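Local coordinates for CRISPR-associated protein, Cse2 family (Meiothermus ruber, PDB 3WA8), which probably binds G-rich sequences of the crRNA and helps to stabilise the R-loop as the Cse2 (CasB) subunit of a type I-E CRISPR surveillance complex, at residues R106-R120 with L151-L165. Sequence-based numbering, arbitrary orientation.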
# COMPACT_ATOMS: atom_id res chain seq x y z
N ARG A 106 -2.49 2.68 -12.81
CA ARG A 106 -1.84 1.37 -12.65
C ARG A 106 -1.03 1.33 -11.37
O ARG A 106 -0.95 0.31 -10.68
CB ARG A 106 -0.94 1.05 -13.83
CG ARG A 106 -1.63 1.09 -15.19
CD ARG A 106 -0.64 0.92 -16.38
NE ARG A 106 -1.39 0.95 -17.64
CZ ARG A 106 -1.98 -0.11 -18.20
NH1 ARG A 106 -1.88 -1.31 -17.63
NH2 ARG A 106 -2.66 0.03 -19.34
N ARG A 107 -0.45 2.48 -11.04
CA ARG A 107 0.41 2.61 -9.89
C ARG A 107 -0.33 2.69 -8.54
O ARG A 107 0.31 2.70 -7.49
CB ARG A 107 1.41 3.75 -10.10
CG ARG A 107 2.58 3.36 -11.00
CD ARG A 107 3.58 4.48 -11.22
NE ARG A 107 4.82 4.00 -11.86
CZ ARG A 107 5.86 3.47 -11.21
NH1 ARG A 107 5.84 3.34 -9.89
NH2 ARG A 107 6.94 3.07 -11.90
N THR A 108 -1.66 2.69 -8.57
CA THR A 108 -2.46 2.78 -7.35
C THR A 108 -3.00 1.43 -6.88
O THR A 108 -3.14 0.51 -7.67
CB THR A 108 -3.68 3.70 -7.55
OG1 THR A 108 -4.72 2.95 -8.21
CG2 THR A 108 -3.33 4.93 -8.36
N LEU A 109 -3.34 1.31 -5.61
CA LEU A 109 -3.74 0.01 -5.10
C LEU A 109 -5.04 -0.48 -5.76
O LEU A 109 -5.30 -1.70 -5.85
CB LEU A 109 -3.87 0.03 -3.58
CG LEU A 109 -3.70 -1.38 -3.03
CD1 LEU A 109 -2.24 -1.80 -3.17
CD2 LEU A 109 -4.19 -1.54 -1.58
N GLY A 110 -5.85 0.47 -6.21
CA GLY A 110 -7.04 0.15 -6.97
C GLY A 110 -6.65 -0.76 -8.13
O GLY A 110 -7.26 -1.83 -8.34
N HIS A 111 -5.62 -0.38 -8.88
CA HIS A 111 -5.21 -1.23 -9.99
C HIS A 111 -4.80 -2.63 -9.50
O HIS A 111 -5.18 -3.64 -10.12
CB HIS A 111 -4.16 -0.57 -10.87
CG HIS A 111 -3.57 -1.49 -11.90
ND1 HIS A 111 -4.14 -1.69 -13.13
CD2 HIS A 111 -2.45 -2.25 -11.87
CE1 HIS A 111 -3.40 -2.53 -13.83
NE2 HIS A 111 -2.38 -2.90 -13.08
N ALA A 112 -4.05 -2.70 -8.40
CA ALA A 112 -3.58 -4.00 -7.90
C ALA A 112 -4.81 -4.86 -7.56
O ALA A 112 -4.87 -6.04 -7.94
CB ALA A 112 -2.66 -3.86 -6.71
N ILE A 113 -5.80 -4.24 -6.92
CA ILE A 113 -6.97 -4.96 -6.46
C ILE A 113 -7.80 -5.48 -7.65
O ILE A 113 -8.32 -6.61 -7.61
CB ILE A 113 -7.81 -4.13 -5.47
CG1 ILE A 113 -7.08 -4.03 -4.14
CG2 ILE A 113 -9.19 -4.76 -5.21
CD1 ILE A 113 -7.44 -2.81 -3.35
N ALA A 114 -7.90 -4.67 -8.70
CA ALA A 114 -8.64 -5.10 -9.87
C ALA A 114 -7.97 -6.32 -10.47
O ALA A 114 -8.65 -7.25 -10.90
CB ALA A 114 -8.71 -4.00 -10.88
N GLN A 115 -6.65 -6.32 -10.48
CA GLN A 115 -5.89 -7.43 -11.05
C GLN A 115 -6.21 -8.70 -10.28
O GLN A 115 -6.36 -9.78 -10.87
CB GLN A 115 -4.39 -7.13 -11.02
CG GLN A 115 -3.93 -6.27 -12.15
CD GLN A 115 -2.47 -5.89 -12.05
OE1 GLN A 115 -2.02 -5.42 -11.01
NE2 GLN A 115 -1.75 -6.06 -13.13
N LEU A 116 -6.32 -8.56 -8.96
CA LEU A 116 -6.67 -9.66 -8.08
C LEU A 116 -8.10 -10.12 -8.39
O LEU A 116 -8.37 -11.32 -8.59
CB LEU A 116 -6.53 -9.22 -6.65
CG LEU A 116 -7.22 -10.08 -5.61
CD1 LEU A 116 -6.49 -11.41 -5.48
CD2 LEU A 116 -7.26 -9.34 -4.32
N TYR A 117 -9.01 -9.15 -8.47
CA TYR A 117 -10.39 -9.41 -8.83
C TYR A 117 -10.50 -10.25 -10.09
O TYR A 117 -11.20 -11.26 -10.10
CB TYR A 117 -11.08 -8.07 -9.02
CG TYR A 117 -12.48 -8.10 -9.53
CD1 TYR A 117 -13.51 -8.64 -8.76
CD2 TYR A 117 -12.80 -7.55 -10.75
CE1 TYR A 117 -14.80 -8.64 -9.21
CE2 TYR A 117 -14.10 -7.56 -11.22
CZ TYR A 117 -15.10 -8.10 -10.44
OH TYR A 117 -16.40 -8.11 -10.90
N LEU A 118 -9.79 -9.85 -11.14
CA LEU A 118 -9.86 -10.55 -12.43
C LEU A 118 -9.21 -11.92 -12.38
O LEU A 118 -9.66 -12.86 -13.04
CB LEU A 118 -9.23 -9.72 -13.55
CG LEU A 118 -9.91 -8.40 -13.95
CD1 LEU A 118 -8.88 -7.41 -14.44
CD2 LEU A 118 -11.00 -8.58 -14.99
N ALA A 119 -8.15 -12.04 -11.59
CA ALA A 119 -7.48 -13.32 -11.37
C ALA A 119 -8.41 -14.35 -10.71
O ALA A 119 -8.26 -15.55 -10.92
CB ALA A 119 -6.21 -13.13 -10.54
N ARG A 120 -9.38 -13.89 -9.93
CA ARG A 120 -10.31 -14.78 -9.24
C ARG A 120 -11.69 -14.81 -9.87
O ARG A 120 -12.69 -14.84 -9.15
CB ARG A 120 -10.45 -14.38 -7.77
CG ARG A 120 -9.29 -14.77 -6.90
CD ARG A 120 -9.78 -14.92 -5.49
NE ARG A 120 -8.71 -14.65 -4.55
CZ ARG A 120 -7.80 -15.54 -4.17
NH1 ARG A 120 -7.85 -16.79 -4.65
NH2 ARG A 120 -6.84 -15.19 -3.30
N LEU A 151 -4.54 -10.73 0.54
CA LEU A 151 -5.18 -11.39 -0.58
C LEU A 151 -4.38 -11.16 -1.84
O LEU A 151 -4.04 -12.12 -2.52
CB LEU A 151 -6.63 -10.96 -0.74
CG LEU A 151 -7.61 -11.70 0.16
CD1 LEU A 151 -9.00 -11.15 -0.03
CD2 LEU A 151 -7.60 -13.17 -0.12
N ILE A 152 -4.07 -9.91 -2.13
CA ILE A 152 -3.24 -9.57 -3.27
C ILE A 152 -1.96 -10.42 -3.37
O ILE A 152 -1.61 -10.89 -4.47
CB ILE A 152 -2.86 -8.10 -3.24
CG1 ILE A 152 -4.10 -7.25 -3.42
CG2 ILE A 152 -1.86 -7.78 -4.33
CD1 ILE A 152 -3.95 -5.86 -2.91
N GLU A 153 -1.28 -10.63 -2.24
CA GLU A 153 0.01 -11.35 -2.19
C GLU A 153 -0.15 -12.85 -2.46
O GLU A 153 0.80 -13.51 -2.84
CB GLU A 153 0.70 -11.11 -0.84
CG GLU A 153 1.16 -9.66 -0.59
CD GLU A 153 2.64 -9.42 -0.85
OE1 GLU A 153 3.40 -10.39 -1.01
OE2 GLU A 153 3.06 -8.24 -0.86
N SER A 154 -1.35 -13.37 -2.27
CA SER A 154 -1.67 -14.72 -2.69
C SER A 154 -1.54 -14.92 -4.18
O SER A 154 -1.20 -16.01 -4.61
CB SER A 154 -3.09 -15.10 -2.31
OG SER A 154 -3.18 -15.32 -0.92
N GLN A 155 -1.86 -13.90 -4.98
CA GLN A 155 -1.58 -14.02 -6.42
C GLN A 155 -0.13 -13.68 -6.59
O GLN A 155 0.37 -12.70 -6.04
CB GLN A 155 -2.43 -13.13 -7.30
CG GLN A 155 -3.90 -13.35 -7.15
CD GLN A 155 -4.31 -14.74 -7.48
OE1 GLN A 155 -4.92 -15.43 -6.66
NE2 GLN A 155 -4.01 -15.17 -8.69
N ASP A 156 0.56 -14.48 -7.36
CA ASP A 156 2.00 -14.37 -7.35
C ASP A 156 2.46 -13.12 -8.12
O ASP A 156 3.43 -12.46 -7.73
CB ASP A 156 2.61 -15.63 -7.94
CG ASP A 156 4.07 -15.71 -7.70
OD1 ASP A 156 4.58 -14.88 -6.93
OD2 ASP A 156 4.70 -16.62 -8.29
N ASP A 157 1.71 -12.79 -9.18
CA ASP A 157 2.20 -11.97 -10.27
C ASP A 157 1.78 -10.52 -10.15
O ASP A 157 2.02 -9.76 -11.07
CB ASP A 157 1.66 -12.53 -11.59
CG ASP A 157 1.92 -14.03 -11.73
OD1 ASP A 157 2.05 -14.72 -10.69
OD2 ASP A 157 2.00 -14.54 -12.88
N ILE A 158 1.16 -10.13 -9.05
CA ILE A 158 0.65 -8.77 -8.94
C ILE A 158 1.56 -7.86 -8.13
O ILE A 158 1.86 -8.13 -6.97
CB ILE A 158 -0.73 -8.76 -8.29
CG1 ILE A 158 -1.71 -9.46 -9.21
CG2 ILE A 158 -1.17 -7.32 -7.99
CD1 ILE A 158 -3.05 -9.68 -8.61
N ARG A 159 2.01 -6.78 -8.76
CA ARG A 159 2.91 -5.84 -8.13
C ARG A 159 2.13 -4.85 -7.28
O ARG A 159 1.14 -4.35 -7.74
CB ARG A 159 3.70 -5.09 -9.20
CG ARG A 159 4.42 -3.86 -8.69
CD ARG A 159 5.66 -3.51 -9.50
NE ARG A 159 6.31 -2.33 -8.95
CZ ARG A 159 7.15 -1.55 -9.63
NH1 ARG A 159 7.48 -1.81 -10.89
NH2 ARG A 159 7.66 -0.49 -9.04
N ILE A 160 2.59 -4.56 -6.06
CA ILE A 160 2.03 -3.46 -5.25
C ILE A 160 3.04 -2.34 -5.19
O ILE A 160 4.13 -2.54 -4.66
CB ILE A 160 1.76 -3.88 -3.79
CG1 ILE A 160 0.51 -4.75 -3.70
CG2 ILE A 160 1.58 -2.66 -2.90
CD1 ILE A 160 0.43 -5.55 -2.43
N TYR A 161 2.70 -1.16 -5.72
CA TYR A 161 3.64 -0.06 -5.65
C TYR A 161 3.63 0.58 -4.25
O TYR A 161 2.79 1.42 -3.93
CB TYR A 161 3.41 0.96 -6.75
CG TYR A 161 3.39 0.36 -8.13
CD1 TYR A 161 4.46 0.52 -9.01
CD2 TYR A 161 2.29 -0.36 -8.59
CE1 TYR A 161 4.45 -0.04 -10.32
CE2 TYR A 161 2.27 -0.92 -9.89
CZ TYR A 161 3.34 -0.75 -10.74
OH TYR A 161 3.28 -1.29 -11.99
N TRP A 162 4.58 0.17 -3.41
CA TRP A 162 4.61 0.68 -2.04
C TRP A 162 4.72 2.19 -1.89
O TRP A 162 4.01 2.79 -1.08
CB TRP A 162 5.67 -0.01 -1.24
CG TRP A 162 5.50 -1.47 -1.31
CD1 TRP A 162 6.17 -2.32 -2.12
CD2 TRP A 162 4.59 -2.27 -0.54
NE1 TRP A 162 5.76 -3.62 -1.89
CE2 TRP A 162 4.78 -3.61 -0.93
CE3 TRP A 162 3.64 -1.98 0.46
CZ2 TRP A 162 4.06 -4.67 -0.37
CZ3 TRP A 162 2.93 -3.04 1.02
CH2 TRP A 162 3.15 -4.37 0.60
N SER A 163 5.58 2.85 -2.66
CA SER A 163 5.68 4.28 -2.44
C SER A 163 4.36 4.99 -2.75
O SER A 163 3.91 5.86 -2.00
CB SER A 163 6.85 4.88 -3.21
OG SER A 163 6.55 4.91 -4.58
N GLU A 164 3.70 4.58 -3.84
CA GLU A 164 2.39 5.16 -4.13
C GLU A 164 1.40 4.79 -3.01
O GLU A 164 0.59 5.64 -2.61
CB GLU A 164 1.88 4.77 -5.52
CG GLU A 164 2.31 5.72 -6.66
CD GLU A 164 3.70 5.36 -7.31
OE1 GLU A 164 4.50 4.59 -6.70
OE2 GLU A 164 4.00 5.87 -8.43
N LEU A 165 1.48 3.56 -2.49
CA LEU A 165 0.58 3.16 -1.41
C LEU A 165 0.71 4.13 -0.22
O LEU A 165 -0.29 4.69 0.28
CB LEU A 165 0.81 1.72 -0.98
CG LEU A 165 -0.24 1.19 0.02
CD1 LEU A 165 -1.62 1.12 -0.60
CD2 LEU A 165 0.12 -0.20 0.56
O HOH W 1 8.91 0.80 -12.27
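Helix 109-119 runs antiparallel to the extended linker 155-161, which joins helices 141-154 and 162-170 in the all-helical Cse2 fold; CA atoms come nearest at Leu116 and Ile152 (5.9 Å) and at Arg107 and Tyr161 (6.0 Å). The helix presents Leu109, Ala112 and Leu116 to the linker and to the helix ends that flank it. CD1 of Leu109 meets CG2 of Ile160 at 3.9 Å, and its CD2 meets CD1 of Leu165. Ala112 CB lies against Ile158 CG2, while Ile158 CD1 packs over the backbone N of Leu116. Leu116, its CG turned beside the carbonyl carbon (chi1 163°), sends CD2 to Ile152 CG1 and CD1 to Gln155 CG. Met148 of helix 141-154 also touches Leu116. At the other end Arg159 CG covers one face of the Tyr161 ring; over the opposite face Arg107 CG makes a CH-pi contact, 4.0 Å from the ring centroid. Replacing Tyr161 by an alanine removes this ring and is likely to leave the Arg107 and Arg159 chains freer to swing. A water accepts from Arg159 NH1 and, weakly, from Arg107 NH2. Arg107 also forms a salt bridge with Glu164, its weak NH1 to OE2 bond spanning 3.5 Å at 139°.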